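SIR4-interacting protein SIF2 (Saccharomyces cerevisiae, PDB 1R5M) antagonizes telomeric silencing in yeast and belongs, as a WD-repeat subunit, to the Set3C corepressor complex, folding its C-terminal part into a beta propeller. Local coordinates at residues Glu131-Asn136 with Leu142-Phe147; Arg313-Ser316 with Thr321-Ala324; Phe220-Pro225 with Phe230-Thr235; Asp399-Cys404 with Lys408-Tyr413; Leu262-Asp267 with Arg272-Gly277. All blocks are in the same frame, centred on the assembly; numbering follows the deposited sequence.

Contact 1 (Glu131-Asn136 with Leu142-Phe147); sequences ELRLWN and LNVLNF
Leu-132 and Leu-134 carry the backbone bonding to strand 142-145, which runs antiparallel to theirs. Leu-132 exchanges two bonds with Leu-145, and the shorter runs from Leu-145 N to Leu-132 O (2.8 Å). Leu-134 N gives an almost straight bond, 170° at the hydrogen, to Asn-143 O. Its carbonyl is shared: Leu-134 O takes a short bond from Leu-142 N (2.7 Å) and a weak one from Asn-143 N (3.4 Å).

Apolar contact follows the same pairing. Leu-132 CB meets Leu-145 CB at 4.0 Å, and Leu-134 CG lies 3.9 Å from Leu-142 CB. Leu-132, Leu-134 and Leu-145 are buried, which suits leucine: Leu-132 packs on Val-124 and on Trp-176 of the neighbouring sheet, and Leu-134 reaches Trp-157. Leu-142 sends CD1 over the backbone, 3.6 Å from Asn-136 N.

Charge occupies the other side. The extended Arg-133 chain lies alongside Val-144, whose CG2 sits over one face of the guanidinium, toward its rim. Arg-133 grips Glu-131 side-on: NE meets OE1 at 2.9 Å in the guanidinium plane, though above the carboxylate plane, and NH2 holds OE2 (3.1 Å). This pair of bonds fixes the rotation of the guanidinium, while Glu-131 OE1 also bonds His-96.

Two successive residues facing Leu-134 make a classic beta bulge, here set in the hairpin of the third and fourth strands of a WD40 propeller blade.

Contact 2 (Arg313-Ser316 with Thr321-Ala324); sequences RLWS and TLLA
Trp-315 and Leu-322 face each other across the hairpin of the third and fourth strands of a WD40 blade, a non-hydrogen-bonded pair whose side chains share one side of the sheet. The leucine comes in over the indole face: Leu-322 CD1 stands 4.0 Å from the centroid of the Trp-315 six-membered ring and only 8° off its normal, a CH-pi contact. A first torsion of 174° turns Leu-322 CG away from its own backbone nitrogen and swings the side chain inward across the strand, which also brings CD1 against Arg-313 CB (3.6 Å). A branched aliphatic suits this place because one methyl can cover an aromatic face and the aliphatic root of an arginine together. The polar edge of the tryptophan is engaged elsewhere, NE1 bonding Ser-305 OG, and Phe-285 also meets its ring; Arg-313 NE likewise turns to Ser-311 OG.

The other side of the sheet carries Leu-314 and Leu-323, which lie side by side and point the same way, their CD2 atoms 3.6 Å apart. Beyond them the small Ala-324 packs against Leu-362 and Ile-382.

At the turn end, Ser-316 N bonds Thr-321 O at 2.9 Å. Between Leu-314 and Trp-315 the pairing slips by one residue, a classic beta bulge in which Leu-314 O accepts two amides: Leu-323 N at 2.8 Å, in the carbonyl plane, and Ala-324 N more weakly at 3.3 Å.

Contact 3 (Phe220-Pro225 with Phe230-Thr235); sequences FVIPGP and FVYQIT
Phe-220 turns a ring face to the base of the Tyr-232 side chain: Tyr-232 CB lies 3.9 Å from the phenylalanine centroid, 23° off the ring normal. The two rings themselves are nearly parallel, 18° apart, but slid so far, with centroids 5.6 Å from each other, that they barely overlap. What lays Phe-220 across its neighbour is its first torsion, which sets CG between the backbone N and the carbonyl carbon (chi1 56°).

Next to this pair, Ile-222 crosses Tyr-232 at about a right angle and brings its end methyl CD1 to Tyr-232 CE1 (3.6 Å), while its other branch, CG2, meets the edge of the Phe-220 ring. Phe-230 spreads over Gly-224, whose CA lies beneath one face; a side chain at that glycine would run into Phe-230 CE1. Pro-225 CD touches Phe-230 CZ at 3.8 Å and extends this apolar patch. On the reverse side, Val-221 CG1 and Val-231 CG2 meet at 3.9 Å.

Apart from Gly-224 and Pro-225, which lie just past the strand end, these residues belong to the second and third strands of the WD 4 blade. Tyr-232 stands where Trp-274 stands in the WD 5 blade, and Ile-222 replaces Ser-264, so a hydrocarbon contact takes the place of the usual Trp-Ser bond.

Four backbone bonds fix this pairing, among them Tyr-232 N to Phe-220 O (2.8 Å) and Phe-230 N to Ile-222 O (2.9 Å). Farther out, Trp-214 meets Phe-220 edge-to-face, Phe-187 meets the tyrosine ring, and Leu-189 packs against Ile-222, Phe-230 and Tyr-232.

Contact 4 (Asp399-Cys404 with Lys408-Tyr413); sequences DLSWNC and KISVAY
The hairpin of the first two strands of the WD 8 blade sets Trp-402 beside Ile-409, the two pointing the same way. A first torsion of -72°, with CG1 anti to the carbonyl carbon, lays the extended Ile-409 chain along the indole, and Ile-409 CD1 sits 3.6 Å from the centroid of the Trp-402 six-membered ring, almost on its normal. The Trp-402 NE1 hydrogen goes to Arg-337 O. Alanine in place of Trp-402 would probably leave Ile-409 CD1 without its aromatic cover and Arg-337 O without this donor.

Polar groups hold the turn end. Asn-403 N bonds Lys-408 O at 3.0 Å, and Asn-403 OD1 accepts Lys-408 N (3.1 Å), the donor standing well above the amide plane. Asparagine suits the place because its ND2 can also donate, to Asn-407 OD1 and to Glu-58 O.

On the opposite side of the sheet from Trp-402, small serines face each other, Ser-401 OG lying 3.4 Å from Ser-410 CB, and both hydroxyls bond Ser-51 OG. A sulfate lies about 3 Å from the Ser-401 side chain. A water donates to Asp-399 OD1 (2.7 Å) and to Ser-410 O (3.1 Å), tying side chain to backbone across the strands.

Asp-399 also forms a salt bridge with Arg-337. The hairpin thus lies between strand 344-349, where Ala-346 packs on Trp-402 and Ile-409, and strand 50-53, while strand 419-422 pairs along 408-413.

Contact 5 (Leu262-Asp267 with Arg272-Gly277); sequences LLSASD and RIWHGG
Trp-274 lies on the face of the sheet that it shares with Leu-262 and Ser-264, starting from CB, which lies 4.0 Å from Leu-262 O. Its first torsion puts CG anti to the carbonyl carbon (chi1 -46°) and carries the indole toward Ser-264. Trp-274 CD1 passes Leu-262 O at 3.4 Å, with the carbonyl oxygen at the ring edge, and touches the methyl Leu-262 CD2 at 4.0 Å. Trp-274 NE1 then gives its hydrogen to Ser-264 OG, 2.8 Å away and nearly in the ring plane, in a bond of 172° at the hydrogen. Beyond it the benzo side begins, and Trp-274 CZ2 is still 4.2 Å from Ser-264 OG.

This is the tryptophan of the WD signature, on the third strand of its blade, bonded to a serine on the second. Ser-264 OG also bonds His-246 NE2, giving the Trp-Ser-His network of WD40 repeats; serine suits the site because its small hydroxyl can serve both neighbours. A phenylalanine in place of Trp-274 would keep an aromatic ring but would probably leave Ser-264 OG without its indole donor and the network cut short.

Backbone bonds set the register, Trp-274 N to Leu-262 O (2.8 Å) and Ser-264 N to Arg-272 O (2.9 Å) among them. Arg-272 leads its chain away to Ser-281 OG. On the reverse face Leu-263 CD1 meets Ile-273 CD1 at 3.7 Å, and both residues pack on Trp-297 of the following blade.

In the fold
The five hairpins sit in different blades round one propeller. Contacts 3 and 5 are adjacent, centres about 13 Å apart, and touch: Val-231 CG2 lies 3.8 Å from Gly-277 O, and Val-221 CG2 lies 4.1 Å from Leu-262 CD2. Contact 2 follows in the next blade, its centre about 16 Å from that of contact 5. Contacts 1 and 2, both bulged pairs of third and fourth strands, lie across the ring with centres about 40 Å apart. Contact 4, built from first and second strands, is the innermost, centred about 11 Å from the middle of the chain; the sulfate, probably from the crystallisation liquor, lies beside it.

Contact 1 (Glu131-Asn136 with Leu142-Phe147)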
# COMPACT_ATOMS: atom_id res chain seq x y z
N GLU A 131 5.52 -9.33 -15.74
CA GLU A 131 5.68 -8.17 -16.59
C GLU A 131 5.17 -6.87 -15.99
O GLU A 131 4.15 -6.84 -15.29
CB GLU A 131 4.95 -8.39 -17.92
CG GLU A 131 5.15 -7.26 -18.93
CD GLU A 131 4.29 -7.42 -20.16
OE1 GLU A 131 3.05 -7.40 -20.02
OE2 GLU A 131 4.85 -7.58 -21.26
N LEU A 132 5.88 -5.79 -16.27
CA LEU A 132 5.50 -4.46 -15.82
C LEU A 132 5.31 -3.61 -17.07
O LEU A 132 6.05 -3.76 -18.04
CB LEU A 132 6.61 -3.82 -14.97
CG LEU A 132 7.00 -4.47 -13.64
CD1 LEU A 132 8.32 -3.87 -13.17
CD2 LEU A 132 5.91 -4.23 -12.61
N ARG A 133 4.30 -2.74 -17.05
CA ARG A 133 4.06 -1.82 -18.16
C ARG A 133 3.89 -0.43 -17.57
O ARG A 133 3.33 -0.27 -16.48
CB ARG A 133 2.83 -2.23 -18.98
CG ARG A 133 3.14 -3.41 -19.88
CD ARG A 133 1.98 -3.89 -20.76
NE ARG A 133 2.48 -5.02 -21.53
CZ ARG A 133 2.71 -5.00 -22.84
NH1 ARG A 133 2.46 -3.92 -23.57
NH2 ARG A 133 3.29 -6.05 -23.41
N LEU A 134 4.42 0.56 -18.28
CA LEU A 134 4.38 1.95 -17.87
C LEU A 134 3.43 2.70 -18.78
O LEU A 134 3.53 2.60 -20.01
CB LEU A 134 5.78 2.56 -17.97
CG LEU A 134 5.92 4.05 -17.66
CD1 LEU A 134 5.63 4.29 -16.18
CD2 LEU A 134 7.31 4.51 -18.02
N TRP A 135 2.51 3.46 -18.19
CA TRP A 135 1.51 4.20 -18.95
C TRP A 135 1.38 5.66 -18.52
O TRP A 135 1.72 6.02 -17.39
CB TRP A 135 0.13 3.56 -18.78
CG TRP A 135 0.11 2.06 -18.74
CD1 TRP A 135 0.46 1.25 -17.69
CD2 TRP A 135 -0.30 1.18 -19.80
NE1 TRP A 135 0.28 -0.07 -18.02
CE2 TRP A 135 -0.18 -0.14 -19.31
CE3 TRP A 135 -0.76 1.39 -21.10
CZ2 TRP A 135 -0.51 -1.26 -20.09
CZ3 TRP A 135 -1.08 0.28 -21.88
CH2 TRP A 135 -0.96 -1.03 -21.37
N ASN A 136 0.87 6.49 -19.42
CA ASN A 136 0.63 7.89 -19.09
C ASN A 136 -0.78 7.92 -18.49
O ASN A 136 -1.56 7.00 -18.71
CB ASN A 136 0.69 8.77 -20.35
CG ASN A 136 0.26 10.20 -20.07
OD1 ASN A 136 -0.87 10.61 -20.38
ND2 ASN A 136 1.16 10.98 -19.48
N LEU A 142 3.86 3.73 -22.45
CA LEU A 142 5.14 4.42 -22.51
C LEU A 142 6.34 3.48 -22.61
O LEU A 142 7.31 3.78 -23.30
CB LEU A 142 5.32 5.29 -21.26
CG LEU A 142 4.26 6.36 -21.04
CD1 LEU A 142 4.47 7.02 -19.69
CD2 LEU A 142 4.34 7.40 -22.15
N ASN A 143 6.27 2.35 -21.93
CA ASN A 143 7.41 1.44 -21.93
C ASN A 143 6.97 0.08 -21.39
O ASN A 143 6.00 -0.00 -20.63
CB ASN A 143 8.50 2.02 -21.03
CG ASN A 143 9.90 1.69 -21.50
OD1 ASN A 143 10.12 0.77 -22.29
ND2 ASN A 143 10.88 2.46 -21.01
N VAL A 144 7.68 -0.97 -21.77
CA VAL A 144 7.39 -2.31 -21.27
C VAL A 144 8.66 -2.74 -20.55
O VAL A 144 9.74 -2.78 -21.14
CB VAL A 144 7.07 -3.30 -22.41
CG1 VAL A 144 6.81 -4.68 -21.84
CG2 VAL A 144 5.86 -2.81 -23.19
N LEU A 145 8.51 -3.05 -19.26
CA LEU A 145 9.63 -3.46 -18.41
C LEU A 145 9.45 -4.92 -17.99
O LEU A 145 8.80 -5.21 -16.98
CB LEU A 145 9.69 -2.56 -17.17
CG LEU A 145 10.25 -1.14 -17.35
CD1 LEU A 145 9.51 -0.39 -18.44
CD2 LEU A 145 10.13 -0.39 -16.03
N ASN A 146 10.04 -5.83 -18.75
CA ASN A 146 9.89 -7.25 -18.46
C ASN A 146 11.17 -7.95 -18.04
O ASN A 146 12.11 -8.10 -18.82
CB ASN A 146 9.29 -7.93 -19.70
CG ASN A 146 8.76 -9.31 -19.39
OD1 ASN A 146 8.07 -9.51 -18.39
ND2 ASN A 146 9.06 -10.27 -20.26
N PHE A 147 11.20 -8.39 -16.78
CA PHE A 147 12.35 -9.11 -16.24
C PHE A 147 11.89 -10.09 -15.17
O PHE A 147 12.39 -11.21 -15.09
CB PHE A 147 13.38 -8.13 -15.66
CG PHE A 147 14.73 -8.74 -15.42
CD1 PHE A 147 15.53 -9.11 -16.50
CD2 PHE A 147 15.18 -8.98 -14.13
CE1 PHE A 147 16.77 -9.70 -16.29
CE2 PHE A 147 16.43 -9.57 -13.92
CZ PHE A 147 17.22 -9.93 -15.00

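Contact 2 (Arg313-Ser316 with Thr321-Ala324)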
# COMPACT_ATOMS: atom_id res chain seq x y z
N ARG A 313 -3.78 0.01 16.10
CA ARG A 313 -3.04 0.65 17.18
C ARG A 313 -2.30 1.89 16.73
O ARG A 313 -1.62 1.89 15.70
CB ARG A 313 -2.05 -0.36 17.79
CG ARG A 313 -2.75 -1.57 18.39
CD ARG A 313 -1.78 -2.64 18.87
NE ARG A 313 -2.50 -3.86 19.24
CZ ARG A 313 -2.63 -4.30 20.48
NH1 ARG A 313 -2.09 -3.64 21.49
NH2 ARG A 313 -3.32 -5.41 20.72
N LEU A 314 -2.45 2.96 17.50
CA LEU A 314 -1.80 4.24 17.23
C LEU A 314 -0.68 4.38 18.25
O LEU A 314 -0.92 4.29 19.46
CB LEU A 314 -2.81 5.39 17.38
CG LEU A 314 -2.27 6.80 17.14
CD1 LEU A 314 -1.88 6.97 15.68
CD2 LEU A 314 -3.33 7.82 17.53
N TRP A 315 0.53 4.60 17.76
CA TRP A 315 1.71 4.69 18.62
C TRP A 315 2.34 6.07 18.63
O TRP A 315 2.36 6.76 17.62
CB TRP A 315 2.76 3.67 18.15
CG TRP A 315 2.21 2.30 17.81
CD1 TRP A 315 1.66 1.91 16.62
CD2 TRP A 315 2.21 1.15 18.65
NE1 TRP A 315 1.32 0.57 16.67
CE2 TRP A 315 1.65 0.08 17.91
CE3 TRP A 315 2.63 0.91 19.97
CZ2 TRP A 315 1.51 -1.20 18.44
CZ3 TRP A 315 2.48 -0.37 20.49
CH2 TRP A 315 1.93 -1.41 19.73
N SER A 316 2.87 6.46 19.79
CA SER A 316 3.53 7.75 19.95
C SER A 316 5.05 7.61 20.01
O SER A 316 5.58 6.88 20.84
CB SER A 316 3.05 8.42 21.25
OG SER A 316 3.87 9.53 21.59
N THR A 321 5.06 4.91 23.42
CA THR A 321 3.99 4.12 24.01
C THR A 321 2.76 4.06 23.11
O THR A 321 2.62 4.84 22.17
CB THR A 321 3.58 4.73 25.37
OG1 THR A 321 2.74 3.81 26.08
CG2 THR A 321 2.82 6.03 25.17
N LEU A 322 1.89 3.10 23.41
CA LEU A 322 0.65 2.93 22.68
C LEU A 322 -0.24 4.10 23.10
O LEU A 322 -0.50 4.28 24.30
CB LEU A 322 -0.01 1.61 23.06
CG LEU A 322 -1.40 1.37 22.48
CD1 LEU A 322 -1.29 1.06 20.99
CD2 LEU A 322 -2.06 0.21 23.21
N LEU A 323 -0.69 4.89 22.14
CA LEU A 323 -1.54 6.04 22.44
C LEU A 323 -3.02 5.69 22.46
O LEU A 323 -3.77 6.18 23.30
CB LEU A 323 -1.28 7.14 21.41
CG LEU A 323 -2.09 8.43 21.52
CD1 LEU A 323 -1.85 9.09 22.87
CD2 LEU A 323 -1.68 9.36 20.38
N ALA A 324 -3.44 4.83 21.54
CA ALA A 324 -4.84 4.43 21.46
C ALA A 324 -4.99 3.15 20.65
O ALA A 324 -4.12 2.79 19.87
CB ALA A 324 -5.65 5.55 20.81

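Contact 3 (Phe220-Pro225 with Phe230-Thr235)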
# COMPACT_ATOMS: atom_id res chain seq x y z
N PHE A 220 17.55 3.30 -1.23
CA PHE A 220 16.34 2.52 -0.98
C PHE A 220 16.60 1.34 -0.06
O PHE A 220 17.75 0.96 0.19
CB PHE A 220 15.75 2.06 -2.31
CG PHE A 220 16.71 1.26 -3.17
CD1 PHE A 220 16.76 -0.13 -3.07
CD2 PHE A 220 17.55 1.90 -4.07
CE1 PHE A 220 17.63 -0.87 -3.87
CE2 PHE A 220 18.43 1.17 -4.87
CZ PHE A 220 18.47 -0.22 -4.77
N VAL A 221 15.52 0.74 0.44
CA VAL A 221 15.62 -0.40 1.33
C VAL A 221 14.75 -1.56 0.85
O VAL A 221 13.67 -1.36 0.30
CB VAL A 221 15.21 -0.04 2.78
CG1 VAL A 221 16.19 0.97 3.37
CG2 VAL A 221 13.79 0.53 2.79
N ILE A 222 15.25 -2.78 1.05
CA ILE A 222 14.52 -3.97 0.65
C ILE A 222 14.73 -5.07 1.70
O ILE A 222 15.75 -5.10 2.39
CB ILE A 222 14.97 -4.50 -0.73
CG1 ILE A 222 16.38 -5.07 -0.65
CG2 ILE A 222 14.92 -3.38 -1.76
CD1 ILE A 222 16.87 -5.68 -1.96
N PRO A 223 13.76 -5.98 1.84
CA PRO A 223 13.87 -7.07 2.81
C PRO A 223 15.05 -7.98 2.53
O PRO A 223 15.31 -8.35 1.38
CB PRO A 223 12.54 -7.80 2.66
CG PRO A 223 11.60 -6.73 2.21
CD PRO A 223 12.44 -5.99 1.19
N GLY A 224 15.77 -8.35 3.59
CA GLY A 224 16.90 -9.24 3.46
C GLY A 224 16.63 -10.50 4.26
O GLY A 224 15.54 -10.65 4.81
N PRO A 225 17.59 -11.42 4.34
CA PRO A 225 17.38 -12.66 5.10
C PRO A 225 17.15 -12.45 6.60
O PRO A 225 17.60 -11.47 7.18
CB PRO A 225 18.66 -13.45 4.83
CG PRO A 225 19.08 -12.97 3.48
CD PRO A 225 18.85 -11.48 3.59
N PHE A 230 17.94 -4.43 4.16
CA PHE A 230 19.17 -3.98 3.52
C PHE A 230 19.01 -2.59 2.92
O PHE A 230 17.98 -2.28 2.31
CB PHE A 230 19.57 -4.97 2.41
CG PHE A 230 20.22 -6.23 2.92
CD1 PHE A 230 20.00 -6.69 4.22
CD2 PHE A 230 21.03 -6.99 2.08
CE1 PHE A 230 20.58 -7.87 4.67
CE2 PHE A 230 21.62 -8.17 2.52
CZ PHE A 230 21.39 -8.62 3.82
N VAL A 231 20.02 -1.75 3.09
CA VAL A 231 19.99 -0.39 2.56
C VAL A 231 20.94 -0.32 1.37
O VAL A 231 22.06 -0.84 1.42
CB VAL A 231 20.44 0.65 3.61
CG1 VAL A 231 20.19 2.06 3.10
CG2 VAL A 231 19.70 0.41 4.93
N TYR A 232 20.50 0.33 0.29
CA TYR A 232 21.30 0.46 -0.92
C TYR A 232 21.33 1.86 -1.49
O TYR A 232 20.47 2.69 -1.21
CB TYR A 232 20.78 -0.45 -2.03
CG TYR A 232 20.86 -1.93 -1.77
CD1 TYR A 232 19.83 -2.60 -1.11
CD2 TYR A 232 21.96 -2.67 -2.20
CE1 TYR A 232 19.89 -3.97 -0.90
CE2 TYR A 232 22.03 -4.04 -2.00
CZ TYR A 232 20.99 -4.69 -1.34
OH TYR A 232 21.04 -6.05 -1.15
N GLN A 233 22.34 2.10 -2.33
CA GLN A 233 22.49 3.36 -3.04
C GLN A 233 22.43 2.91 -4.50
O GLN A 233 22.93 1.85 -4.84
CB GLN A 233 23.85 3.99 -2.73
CG GLN A 233 24.00 5.41 -3.25
CD GLN A 233 25.32 6.03 -2.87
OE1 GLN A 233 26.39 5.51 -3.21
NE2 GLN A 233 25.27 7.14 -2.14
N ILE A 234 21.79 3.71 -5.35
CA ILE A 234 21.63 3.36 -6.76
C ILE A 234 22.87 2.89 -7.51
O ILE A 234 22.80 1.95 -8.30
CB ILE A 234 21.01 4.54 -7.55
CG1 ILE A 234 19.56 4.74 -7.12
CG2 ILE A 234 21.09 4.27 -9.05
CD1 ILE A 234 18.87 5.89 -7.82
N THR A 235 24.01 3.54 -7.28
CA THR A 235 25.24 3.19 -7.99
C THR A 235 26.06 2.04 -7.42
O THR A 235 27.09 1.67 -7.99
CB THR A 235 26.17 4.41 -8.12
OG1 THR A 235 26.66 4.77 -6.82
CG2 THR A 235 25.43 5.59 -8.72

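Contact 4 (Asp399-Cys404 with Lys408-Tyr413)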
# COMPACT_ATOMS: atom_id res chain seq x y z
N ASP A 399 -8.56 -5.35 -0.68
CA ASP A 399 -7.87 -4.08 -0.80
C ASP A 399 -8.83 -2.90 -0.74
O ASP A 399 -10.02 -3.03 -1.01
CB ASP A 399 -7.11 -4.05 -2.14
CG ASP A 399 -6.40 -2.74 -2.40
OD1 ASP A 399 -6.81 -1.99 -3.31
OD2 ASP A 399 -5.42 -2.46 -1.68
N LEU A 400 -8.30 -1.75 -0.35
CA LEU A 400 -9.08 -0.53 -0.32
C LEU A 400 -8.13 0.62 -0.61
O LEU A 400 -6.92 0.51 -0.38
CB LEU A 400 -9.79 -0.35 1.04
CG LEU A 400 -9.03 -0.11 2.34
CD1 LEU A 400 -10.05 -0.06 3.49
CD2 LEU A 400 -8.03 -1.23 2.59
N SER A 401 -8.66 1.72 -1.14
CA SER A 401 -7.83 2.87 -1.46
C SER A 401 -8.61 4.17 -1.35
O SER A 401 -9.79 4.22 -1.69
CB SER A 401 -7.27 2.73 -2.87
OG SER A 401 -8.32 2.70 -3.83
N TRP A 402 -7.93 5.20 -0.86
CA TRP A 402 -8.51 6.54 -0.69
C TRP A 402 -8.22 7.43 -1.89
O TRP A 402 -7.12 7.40 -2.44
CB TRP A 402 -7.89 7.28 0.49
CG TRP A 402 -8.19 6.81 1.86
CD1 TRP A 402 -7.46 5.93 2.61
CD2 TRP A 402 -9.22 7.30 2.71
NE1 TRP A 402 -7.97 5.86 3.89
CE2 TRP A 402 -9.05 6.69 3.97
CE3 TRP A 402 -10.27 8.21 2.53
CZ2 TRP A 402 -9.90 6.97 5.05
CZ3 TRP A 402 -11.11 8.48 3.61
CH2 TRP A 402 -10.92 7.86 4.85
N ASN A 403 -9.19 8.27 -2.28
CA ASN A 403 -8.90 9.21 -3.35
C ASN A 403 -8.13 10.33 -2.63
O ASN A 403 -8.14 10.40 -1.39
CB ASN A 403 -10.18 9.68 -4.06
CG ASN A 403 -10.98 10.72 -3.29
OD1 ASN A 403 -11.01 10.73 -2.06
ND2 ASN A 403 -11.66 11.58 -4.04
N CYS A 404 -7.45 11.20 -3.37
CA CYS A 404 -6.64 12.22 -2.73
C CYS A 404 -7.38 13.25 -1.87
O CYS A 404 -6.79 13.83 -0.96
CB CYS A 404 -5.75 12.93 -3.76
SG CYS A 404 -6.60 13.85 -5.06
N LYS A 408 -13.72 9.65 -1.00
CA LYS A 408 -14.09 8.41 -1.67
C LYS A 408 -13.09 7.30 -1.37
O LYS A 408 -11.89 7.55 -1.24
CB LYS A 408 -14.15 8.60 -3.19
CG LYS A 408 -15.20 9.58 -3.68
CD LYS A 408 -15.17 9.71 -5.19
CE LYS A 408 -16.19 10.72 -5.67
NZ LYS A 408 -15.97 12.06 -5.06
N ILE A 409 -13.60 6.08 -1.24
CA ILE A 409 -12.77 4.91 -1.01
C ILE A 409 -13.21 3.84 -1.99
O ILE A 409 -14.41 3.62 -2.18
CB ILE A 409 -12.89 4.36 0.43
CG1 ILE A 409 -12.21 5.31 1.41
CG2 ILE A 409 -12.26 2.97 0.53
CD1 ILE A 409 -12.28 4.87 2.87
N SER A 410 -12.25 3.19 -2.63
CA SER A 410 -12.52 2.12 -3.57
C SER A 410 -12.29 0.82 -2.82
O SER A 410 -11.21 0.60 -2.27
CB SER A 410 -11.59 2.21 -4.78
OG SER A 410 -11.82 1.14 -5.67
N VAL A 411 -13.31 -0.03 -2.81
CA VAL A 411 -13.27 -1.31 -2.11
C VAL A 411 -13.18 -2.46 -3.10
O VAL A 411 -14.02 -2.60 -3.99
CB VAL A 411 -14.54 -1.48 -1.24
CG1 VAL A 411 -14.45 -2.77 -0.45
CG2 VAL A 411 -14.70 -0.29 -0.31
N ALA A 412 -12.15 -3.29 -2.94
CA ALA A 412 -11.95 -4.43 -3.82
C ALA A 412 -12.34 -5.73 -3.12
O ALA A 412 -11.68 -6.14 -2.16
CB ALA A 412 -10.49 -4.49 -4.28
N TYR A 413 -13.41 -6.36 -3.58
CA TYR A 413 -13.84 -7.63 -3.01
C TYR A 413 -13.13 -8.75 -3.76
O TYR A 413 -12.76 -8.58 -4.93
CB TYR A 413 -15.36 -7.81 -3.13
CG TYR A 413 -16.16 -6.90 -2.23
CD1 TYR A 413 -16.59 -5.64 -2.67
CD2 TYR A 413 -16.49 -7.29 -0.93
CE1 TYR A 413 -17.34 -4.81 -1.84
CE2 TYR A 413 -17.23 -6.46 -0.09
CZ TYR A 413 -17.65 -5.22 -0.55
OH TYR A 413 -18.39 -4.40 0.27
O HOH W 1 -9.32 -1.20 -3.91

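Contact 5 (Leu262-Asp267 with Arg272-Gly277)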
# COMPACT_ATOMS: atom_id res chain seq x y z
N LEU A 262 12.43 5.79 8.94
CA LEU A 262 11.83 4.67 8.23
C LEU A 262 10.98 3.86 9.20
O LEU A 262 11.43 3.52 10.29
CB LEU A 262 12.92 3.75 7.67
CG LEU A 262 12.42 2.45 7.04
CD1 LEU A 262 11.67 2.76 5.74
CD2 LEU A 262 13.59 1.52 6.77
N LEU A 263 9.75 3.58 8.79
CA LEU A 263 8.84 2.76 9.59
C LEU A 263 8.81 1.38 8.94
O LEU A 263 8.65 1.27 7.73
CB LEU A 263 7.42 3.35 9.57
CG LEU A 263 6.28 2.39 9.93
CD1 LEU A 263 6.35 2.03 11.41
CD2 LEU A 263 4.95 3.06 9.62
N SER A 264 8.99 0.34 9.74
CA SER A 264 8.93 -1.02 9.21
C SER A 264 7.96 -1.84 10.07
O SER A 264 7.78 -1.56 11.25
CB SER A 264 10.31 -1.68 9.21
OG SER A 264 10.83 -1.81 10.53
N ALA A 265 7.31 -2.81 9.44
CA ALA A 265 6.39 -3.70 10.15
C ALA A 265 6.80 -5.10 9.75
O ALA A 265 7.32 -5.31 8.65
CB ALA A 265 4.95 -3.43 9.76
N SER A 266 6.56 -6.07 10.63
CA SER A 266 6.97 -7.43 10.35
C SER A 266 5.96 -8.48 10.80
O SER A 266 5.05 -8.20 11.59
CB SER A 266 8.31 -7.70 11.04
OG SER A 266 8.65 -9.08 11.02
N ASP A 267 6.12 -9.69 10.27
CA ASP A 267 5.25 -10.80 10.65
C ASP A 267 5.52 -11.09 12.12
O ASP A 267 4.71 -11.76 12.78
CB ASP A 267 5.58 -12.05 9.83
CG ASP A 267 5.06 -11.99 8.41
OD1 ASP A 267 4.45 -10.97 8.03
OD2 ASP A 267 5.26 -12.97 7.67
N ARG A 272 9.06 -1.14 13.87
CA ARG A 272 10.33 -0.56 14.25
C ARG A 272 10.48 0.77 13.51
O ARG A 272 9.94 0.94 12.41
CB ARG A 272 11.50 -1.51 13.94
CG ARG A 272 11.69 -2.59 15.01
CD ARG A 272 12.84 -3.54 14.67
NE ARG A 272 12.96 -4.63 15.64
CZ ARG A 272 13.68 -4.58 16.76
NH1 ARG A 272 14.35 -3.49 17.08
NH2 ARG A 272 13.73 -5.64 17.56
N ILE A 273 11.17 1.71 14.14
CA ILE A 273 11.41 3.03 13.56
C ILE A 273 12.92 3.12 13.44
O ILE A 273 13.64 2.88 14.41
CB ILE A 273 10.91 4.16 14.50
CG1 ILE A 273 9.41 3.99 14.79
CG2 ILE A 273 11.18 5.51 13.86
CD1 ILE A 273 8.51 4.09 13.57
N TRP A 274 13.42 3.46 12.25
CA TRP A 274 14.86 3.53 12.03
C TRP A 274 15.36 4.91 11.65
O TRP A 274 14.78 5.58 10.80
CB TRP A 274 15.29 2.55 10.93
CG TRP A 274 14.70 1.18 11.05
CD1 TRP A 274 13.45 0.79 10.67
CD2 TRP A 274 15.34 0.02 11.58
NE1 TRP A 274 13.27 -0.54 10.93
CE2 TRP A 274 14.42 -1.05 11.49
CE3 TRP A 274 16.61 -0.23 12.13
CZ2 TRP A 274 14.72 -2.34 11.91
CZ3 TRP A 274 16.91 -1.53 12.55
CH2 TRP A 274 15.97 -2.56 12.44
N HIS A 275 16.46 5.31 12.29
CA HIS A 275 17.09 6.59 12.03
C HIS A 275 18.46 6.37 11.37
O HIS A 275 18.80 7.04 10.40
CB HIS A 275 17.29 7.37 13.33
CG HIS A 275 18.35 8.42 13.24
ND1 HIS A 275 18.19 9.58 12.52
CD2 HIS A 275 19.59 8.47 13.77
CE1 HIS A 275 19.30 10.30 12.61
NE2 HIS A 275 20.16 9.65 13.36
N GLY A 276 19.23 5.45 11.93
CA GLY A 276 20.56 5.16 11.41
C GLY A 276 20.54 4.41 10.10
O GLY A 276 19.60 3.66 9.81
N GLY A 277 21.58 4.60 9.29
CA GLY A 277 21.65 3.92 8.01
C GLY A 277 22.23 2.53 8.17
O GLY A 277 22.43 1.80 7.20